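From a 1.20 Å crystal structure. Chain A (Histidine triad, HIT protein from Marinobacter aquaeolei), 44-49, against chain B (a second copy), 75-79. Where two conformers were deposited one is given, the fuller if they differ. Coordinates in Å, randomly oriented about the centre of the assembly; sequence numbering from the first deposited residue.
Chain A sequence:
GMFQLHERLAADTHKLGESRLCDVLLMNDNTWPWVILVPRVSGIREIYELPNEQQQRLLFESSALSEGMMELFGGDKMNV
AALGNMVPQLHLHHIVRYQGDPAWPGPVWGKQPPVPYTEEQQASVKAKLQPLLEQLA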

ATOM      1  N   ILE A  44       4.903 -16.187   2.818  1.00  7.94           N
ATOM      2  CA  ILE A  44       5.313 -14.780   2.679  1.00  7.05           C
ATOM      3  C   ILE A  44       4.346 -13.879   3.422  1.00  7.51           C
ATOM      4  O   ILE A  44       3.154 -13.935   3.132  1.00  8.36           O
ATOM      5  N   ARG A  45       4.862 -13.079   4.358  1.00  7.64           N
ATOM      6  CA  ARG A  45       4.060 -12.120   5.124  1.00  7.94           C
ATOM      7  C   ARG A  45       4.128 -10.696   4.558  1.00  7.90           C
ATOM      8  O   ARG A  45       3.171  -9.951   4.673  1.00  8.63           O
ATOM      9  N   GLU A  46       5.273 -10.330   3.993  1.00  7.47           N
ATOM     10  CA  GLU A  46       5.597  -8.976   3.611  1.00  8.28           C
ATOM     11  C   GLU A  46       6.162  -8.952   2.194  1.00  8.09           C
ATOM     12  O   GLU A  46       6.824  -9.897   1.774  1.00  8.11           O
ATOM     13  N   ILE A  47       5.978  -7.839   1.495  1.00  8.20           N
ATOM     14  CA  ILE A  47       6.532  -7.695   0.160  1.00  7.79           C
ATOM     15  C   ILE A  47       8.037  -7.945   0.128  1.00  8.07           C
ATOM     16  O   ILE A  47       8.539  -8.632  -0.756  1.00  8.45           O
ATOM     17  N   TYR A  48       8.726  -7.411   1.133  1.00  7.26           N
ATOM     18  CA  TYR A  48      10.166  -7.493   1.164  1.00  8.38           C
ATOM     19  C   TYR A  48      10.703  -8.925   1.332  1.00  7.99           C
ATOM     20  O   TYR A  48      11.914  -9.154   1.147  1.00 10.16           O
ATOM     21  N   GLU A  49       9.843  -9.869   1.727  0.70  7.39           N
ATOM     22  CA  GLU A  49      10.273 -11.259   1.922  0.70  7.23           C
ATOM     23  C   GLU A  49      10.258 -12.031   0.619  0.70  7.76           C
ATOM     24  O   GLU A  49      10.748 -13.157   0.569  0.70  9.66           O
TER
ATOM     25  N   GLY B  75       9.041  -4.839  15.335  1.00  8.01           N
ATOM     26  CA  GLY B  75       7.640  -4.891  14.962  1.00  8.16           C
ATOM     27  C   GLY B  75       7.056  -6.274  14.789  1.00  7.52           C
ATOM     28  O   GLY B  75       7.785  -7.252  14.580  1.00  8.59           O
ATOM     29  N   ASP B  76       5.720  -6.338  14.839  1.00  6.46           N
ATOM     30  CA  ASP B  76       5.010  -7.546  14.532  1.00  6.48           C
ATOM     31  C   ASP B  76       4.604  -7.651  13.063  1.00  7.46           C
ATOM     32  O   ASP B  76       4.604  -8.746  12.484  1.00  9.29           O
ATOM     33  N   LYS B  77       4.238  -6.538  12.444  1.00  7.40           N
ATOM     34  CA  LYS B  77       3.703  -6.556  11.070  1.00  7.33           C
ATOM     35  C   LYS B  77       3.874  -5.170  10.458  1.00  7.11           C
ATOM     36  O   LYS B  77       3.692  -4.193  11.159  1.00  7.59           O
HETATM   37  N   MSE B  78       4.231  -5.100   9.179  0.70  6.50           N
HETATM   38  CA  MSE B  78       4.207  -3.822   8.470  0.70  7.21           C
HETATM   39  C   MSE B  78       2.885  -3.546   7.799  0.70  6.72           C
HETATM   40  O   MSE B  78       2.197  -4.468   7.352  0.70  7.55           O
ATOM     41  N   ASN B  79       2.577  -2.260   7.685  1.00  6.49           N
ATOM     42  CA  ASN B  79       1.495  -1.816   6.795  1.00  5.75           C
ATOM     43  C   ASN B  79       2.115  -0.817   5.826  1.00  7.06           C
ATOM     44  O   ASN B  79       2.771   0.150   6.242  1.00  7.76           O
TER

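Gly75(B), with no side chain to offer, makes no contact with the chain A stretch, and the contact begins at Asp76(B). There the backbone matters more than the side chain: CB points away from the chain A stretch (chi1 m), while the carbonyl O accepts a weak hydrogen bond from NH2 of Arg45(A) at 2.9 Å. Arg45(A) directs its CB toward the chain B stretch and reaches this acceptor through an m, t, p sequence of chi1 to chi3. Asp76(B) O lies at the edge of the guanidinium, near the plane in which the N-H groups lie, although the 125° angle leaves the bond weak.

Lys77(B) starts sideways, but its long chain (t, p, t, p) carries the ammonium to the chain A stretch. Its aliphatic part passes Arg45(A), with Lys77(B) CD lying 3.6 Å from Arg45(A) NH2. Its NZ forms a salt bridge with Glu46(A), 3.1 Å from OE2; the component hydrogen bonds are weak. The same NZ donates to Met78(B) O at 2.9 Å and to water 1, also at 2.9 Å, which in turn donates to Arg45(A) O at 2.8 Å. A flexible, multiply donating cation thus ties together both chains.

Glu46(A), m at chi1 and chi2, also sets its sideways-starting side chain against the strand at Met78(B). Its OE2 accepts a nearly linear hydrogen bond from Met78(B) N at 2.9 Å, so a buried carboxylate satisfies a main-chain donor as well as the lysine. Water 2 donates to Glu46(A) OE2 at 2.7 Å and accepts from Arg45(A) NE at 3.1 Å, filling the space between these side chains.

Selenomethionine Met78(B) points its CB toward the chain A stretch, but its m, m, m chain then leads away. Its CG meets the ring edge of Tyr48(A) (chi1 p), 4.2 Å from CE2, an apolar contact beside the charged cluster. Asn79(B) turns its CB away; although the end of its side chain comes nearer, it makes no contact with the chain A stretch, and its ND2 donates to Met78(B) O at 2.9 Å.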

ATOM      1  CB  ILE A  44       5.334 -14.379   1.190  1.00  7.18           C
ATOM      2  CG1 ILE A  44       6.246 -15.299   0.363  1.00  8.71           C
ATOM      3  CG2 ILE A  44       5.760 -12.894   1.043  1.00  8.31           C
ATOM      4  CD1 ILE A  44       7.743 -15.238   0.796  1.00 10.73           C
ATOM      5  CB  ARG A  45       4.517 -12.103   6.596  1.00  7.39           C
ATOM      6  CG  ARG A  45       4.218 -13.392   7.337  1.00  9.65           C
ATOM      7  CD  ARG A  45       4.968 -13.474   8.678  1.00 11.57           C
ATOM      8  NE  ARG A  45       4.730 -12.312   9.522  1.00 13.58           N
ATOM      9  CZ  ARG A  45       3.698 -12.161  10.337  1.00 13.02           C
ATOM     10  NH1 ARG A  45       2.830 -13.140  10.512  1.00 15.09           N
ATOM     11  NH2 ARG A  45       3.556 -11.028  11.052  1.00 16.67           N
ATOM     12  CB  GLU A  46       6.696  -8.397   4.533  1.00  8.54           C
ATOM     13  CG  GLU A  46       6.375  -8.451   6.022  1.00 10.13           C
ATOM     14  CD  GLU A  46       5.282  -7.472   6.449  1.00 10.60           C
ATOM     15  OE1 GLU A  46       4.789  -6.646   5.616  1.00 14.72           O
ATOM     16  OE2 GLU A  46       4.920  -7.512   7.668  1.00 14.61           O
ATOM     17  CB  ILE A  47       6.208  -6.300  -0.465  1.00  8.35           C
ATOM     18  CG1 ILE A  47       4.708  -6.102  -0.633  1.00 11.14           C
ATOM     19  CG2 ILE A  47       7.008  -6.078  -1.796  1.00  9.87           C
ATOM     20  CD1 ILE A  47       4.330  -4.605  -0.753  1.00 13.41           C
ATOM     21  CB  TYR A  48      10.749  -6.534   2.233  1.00  8.93           C
ATOM     22  CG  TYR A  48      10.415  -6.879   3.662  1.00  8.53           C
ATOM     23  CD1 TYR A  48      11.065  -7.909   4.344  1.00  7.96           C
ATOM     24  CD2 TYR A  48       9.522  -6.127   4.375  1.00  8.46           C
ATOM     25  CE1 TYR A  48      10.756  -8.185   5.649  1.00  8.98           C
ATOM     26  CE2 TYR A  48       9.236  -6.380   5.688  1.00  8.32           C
ATOM     27  CZ  TYR A  48       9.849  -7.398   6.316  1.00  9.69           C
ATOM     28  OH  TYR A  48       9.559  -7.647   7.624  1.00 11.03           O
ATOM     29  CB  GLU A  49       9.390 -11.957   2.958  0.70  8.05           C
ATOM     30  CG  GLU A  49       9.601 -11.403   4.349  0.70  8.29           C
ATOM     31  CD  GLU A  49       8.624 -11.951   5.361  0.70 11.35           C
ATOM     32  OE1 GLU A  49       7.480 -12.283   5.002  0.70 12.58           O
ATOM     33  OE2 GLU A  49       8.981 -12.026   6.538  0.70 15.34           O
TER
ATOM     34  CB  ASP B  76       3.765  -7.689  15.407  1.00  6.80           C
ATOM     35  CG  ASP B  76       4.099  -7.928  16.867  1.00  8.52           C
ATOM     36  OD1 ASP B  76       5.155  -8.548  17.152  1.00 10.01           O
ATOM     37  OD2 ASP B  76       3.270  -7.518  17.721  1.00  9.98           O
ATOM     38  CB  LYS B  77       2.223  -6.921  11.085  1.00  7.92           C
ATOM     39  CG  LYS B  77       1.571  -7.156   9.711  1.00  8.04           C
ATOM     40  CD  LYS B  77       2.111  -8.428   9.029  1.00  8.89           C
ATOM     41  CE  LYS B  77       1.600  -8.545   7.570  1.00 10.75           C
ATOM     42  NZ  LYS B  77       1.993  -7.301   6.757  1.00 11.73           N
HETATM   43  CB  MSE B  78       5.263  -3.717   7.367  0.70  8.41           C
HETATM   44  CG  MSE B  78       6.675  -3.797   7.866  0.70  6.92           C
HETATM   45 SE   MSE B  78       7.158  -2.275   8.994  0.52  7.93          SE
HETATM   46  CE  MSE B  78       6.978  -0.785   7.787  0.70  9.83           C
ATOM     47  CB  ASN B  79       0.386  -1.137   7.610  1.00  7.61           C
ATOM     48  CG  ASN B  79      -0.460  -2.046   8.503  1.00  7.46           C
ATOM     49  OD1 ASN B  79      -1.321  -1.529   9.207  1.00  8.60           O
ATOM     50  ND2 ASN B  79      -0.254  -3.383   8.493  1.00  7.54           N
TER
HETATM   51  O   HOH W   1       1.802  -7.626   3.931  1.00  9.63           O
HETATM   52  O   HOH W   2       5.842  -9.422   9.324  1.00 15.64           O